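Local atomic coordinates of SusD superfamily protein (Bacteroides thetaiotaomicron VPI-5482, PDB entry 3HDX), a protein that probably binds polysaccharides at the outer membrane as a SusD homolog, helping the bacterium to take up complex carbohydrates. Residues D131-T136 / M147-A152. Residues are numbered along the deposited sequence; the frame is centred on the assembly and turned at random.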
loop_
_atom_site.group_PDB
_atom_site.type_symbol
_atom_site.label_atom_id
_atom_site.label_comp_id
_atom_site.label_asym_id
_atom_site.label_seq_id
_atom_site.Cartn_x
_atom_site.Cartn_y
_atom_site.Cartn_z
ATOM N N ASP A 131 -5.469 13.846 10.908
ATOM C CA ASP A 131 -6.853 13.964 11.304
ATOM C C ASP A 131 -7.717 14.100 10.052
ATOM O O ASP A 131 -7.386 14.864 9.147
ATOM C CB ASP A 131 -7.081 15.197 12.186
ATOM C CG ASP A 131 -6.319 15.186 13.502
ATOM O OD1 ASP A 131 -5.746 14.153 13.942
ATOM O OD2 ASP A 131 -6.331 16.292 14.133
ATOM N N VAL A 132 -8.841 13.390 10.011
ATOM C CA VAL A 132 -9.777 13.471 8.881
ATOM C C VAL A 132 -11.188 13.340 9.436
ATOM O O VAL A 132 -11.375 12.680 10.488
ATOM C CB VAL A 132 -9.529 12.380 7.782
ATOM C CG1 VAL A 132 -8.139 12.489 7.170
ATOM C CG2 VAL A 132 -9.759 10.983 8.368
ATOM N N PRO A 133 -12.200 13.947 8.758
ATOM C CA PRO A 133 -13.571 13.799 9.313
ATOM C C PRO A 133 -14.057 12.331 9.341
ATOM O O PRO A 133 -13.965 11.620 8.320
ATOM C CB PRO A 133 -14.449 14.641 8.375
ATOM C CG PRO A 133 -13.516 15.556 7.720
ATOM C CD PRO A 133 -12.136 14.983 7.709
ATOM N N LEU A 134 -14.493 11.887 10.522
ATOM C CA LEU A 134 -14.953 10.510 10.665
ATOM C C LEU A 134 -16.454 10.423 10.342
ATOM O O LEU A 134 -17.294 10.788 11.155
ATOM C CB LEU A 134 -14.633 9.975 12.057
ATOM C CG LEU A 134 -15.070 8.524 12.310
ATOM C CD1 LEU A 134 -14.581 7.507 11.263
ATOM C CD2 LEU A 134 -14.639 8.120 13.783
ATOM N N VAL A 135 -16.748 10.010 9.116
ATOM C CA VAL A 135 -18.100 9.824 8.601
ATOM C C VAL A 135 -18.421 8.313 8.611
ATOM O O VAL A 135 -17.753 7.519 7.938
ATOM C CB VAL A 135 -18.236 10.435 7.194
ATOM C CG1 VAL A 135 -19.689 10.236 6.669
ATOM C CG2 VAL A 135 -17.814 11.934 7.198
ATOM N N THR A 136 -19.481 7.922 9.311
ATOM C CA THR A 136 -19.835 6.501 9.502
ATOM C C THR A 136 -21.181 6.105 8.860
ATOM O O THR A 136 -21.726 5.014 9.136
ATOM C CB THR A 136 -19.899 6.225 11.046
ATOM O OG1 THR A 136 -20.926 7.055 11.605
ATOM C CG2 THR A 136 -18.553 6.537 11.722
HETATM N N MSE A 147 -18.871 18.890 9.856
HETATM C CA MSE A 147 -18.164 18.409 11.033
HETATM C C MSE A 147 -16.678 18.707 10.880
HETATM O O MSE A 147 -16.196 18.847 9.744
HETATM C CB MSE A 147 -18.404 16.879 11.189
HETATM C CG MSE A 147 -17.801 16.030 10.075
HETATM SE SE MSE A 147 -17.841 14.140 10.390
HETATM C CE MSE A 147 -16.856 14.105 12.004
ATOM N N PRO A 148 -15.944 18.766 11.996
ATOM C CA PRO A 148 -14.534 18.992 11.910
ATOM C C PRO A 148 -13.771 17.698 11.534
ATOM O O PRO A 148 -14.322 16.593 11.443
ATOM C CB PRO A 148 -14.185 19.458 13.315
ATOM C CG PRO A 148 -15.134 18.668 14.168
ATOM C CD PRO A 148 -16.385 18.619 13.403
ATOM N N ARG A 149 -12.492 17.877 11.332
ATOM C CA ARG A 149 -11.572 16.749 11.231
ATOM C C ARG A 149 -11.599 16.037 12.591
ATOM O O ARG A 149 -11.660 16.687 13.662
ATOM C CB ARG A 149 -10.170 17.256 10.892
ATOM C CG ARG A 149 -10.120 17.951 9.542
ATOM C CD ARG A 149 -8.834 18.671 9.293
ATOM N NE ARG A 149 -7.736 17.724 9.144
ATOM C CZ ARG A 149 -6.452 18.036 9.127
ATOM N NH1 ARG A 149 -6.040 19.312 9.247
ATOM N NH2 ARG A 149 -5.566 17.054 9.050
ATOM N N THR A 150 -11.600 14.716 12.546
ATOM C CA THR A 150 -11.614 13.873 13.750
ATOM C C THR A 150 -10.187 13.460 14.063
ATOM O O THR A 150 -9.417 13.181 13.146
ATOM C CB THR A 150 -12.499 12.626 13.517
ATOM O OG1 THR A 150 -13.802 13.048 13.069
ATOM C CG2 THR A 150 -12.625 11.752 14.807
ATOM N N ASP A 151 -9.863 13.403 15.353
ATOM C CA ASP A 151 -8.548 12.969 15.793
ATOM C C ASP A 151 -8.155 11.644 15.092
ATOM O O ASP A 151 -8.950 10.698 15.039
ATOM C CB ASP A 151 -8.550 12.747 17.301
ATOM C CG ASP A 151 -7.207 12.457 17.812
ATOM O OD1 ASP A 151 -6.429 13.395 18.026
ATOM O OD2 ASP A 151 -6.910 11.281 17.991
ATOM N N ALA A 152 -6.949 11.603 14.545
ATOM C CA ALA A 152 -6.447 10.421 13.826
ATOM C C ALA A 152 -6.570 9.164 14.674
ATOM O O ALA A 152 -6.921 8.126 14.133
ATOM C CB ALA A 152 -4.998 10.624 13.409
HETATM O O HOH W 1 -4.583 14.052 16.272
#
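The loop joining helix 104-129 to helix 152-169 of this SusD-family, helix-rich fold is closed by a single antiparallel bridge, the hydrogen-bonded pair Val132 and Thr150. Thr150 N gives a good bond to Val132 O (2.9 Å), arriving from above the carbonyl plane, whereas the return bond from Val132 N is weak. Threonine suits its place because OG1, set beside its own backbone N (chi1 -54°), accepts Leu134 N at 2.9 Å, adding a side-chain bond beside the bridge. Arg149 lays its CG against CD of Pro133, then bends at chi3 (68°), its long chain letting NE and NH2 grip one carbonyl oxygen side-on. Arg149 NH2 meets Asp131 O at 2.8 Å, on a lone pair; NE comes from above the carbonyl plane. An alanine in place of Arg149 would probably cost Asp131 O this double grip and Pro133 its neighbour, loosening the loop's start. Aspartate's short carboxylate suits the helix start: Asp131 OD1 accepts Ala152 N at 2.9 Å, and a water donates to both this oxygen and Asp151 OD1, probably easing repulsion between the acids. Met147, present as selenomethionine, has a long unbranched chain whose SE reaches Val135 CG2 (3.9 Å) obliquely. Asp151 sits at the N-cap of helix 152-169, its OD2 weakly bonded to Gln153 N; Val132 packs between that helix's Val155 and Met125 of helix 104-129.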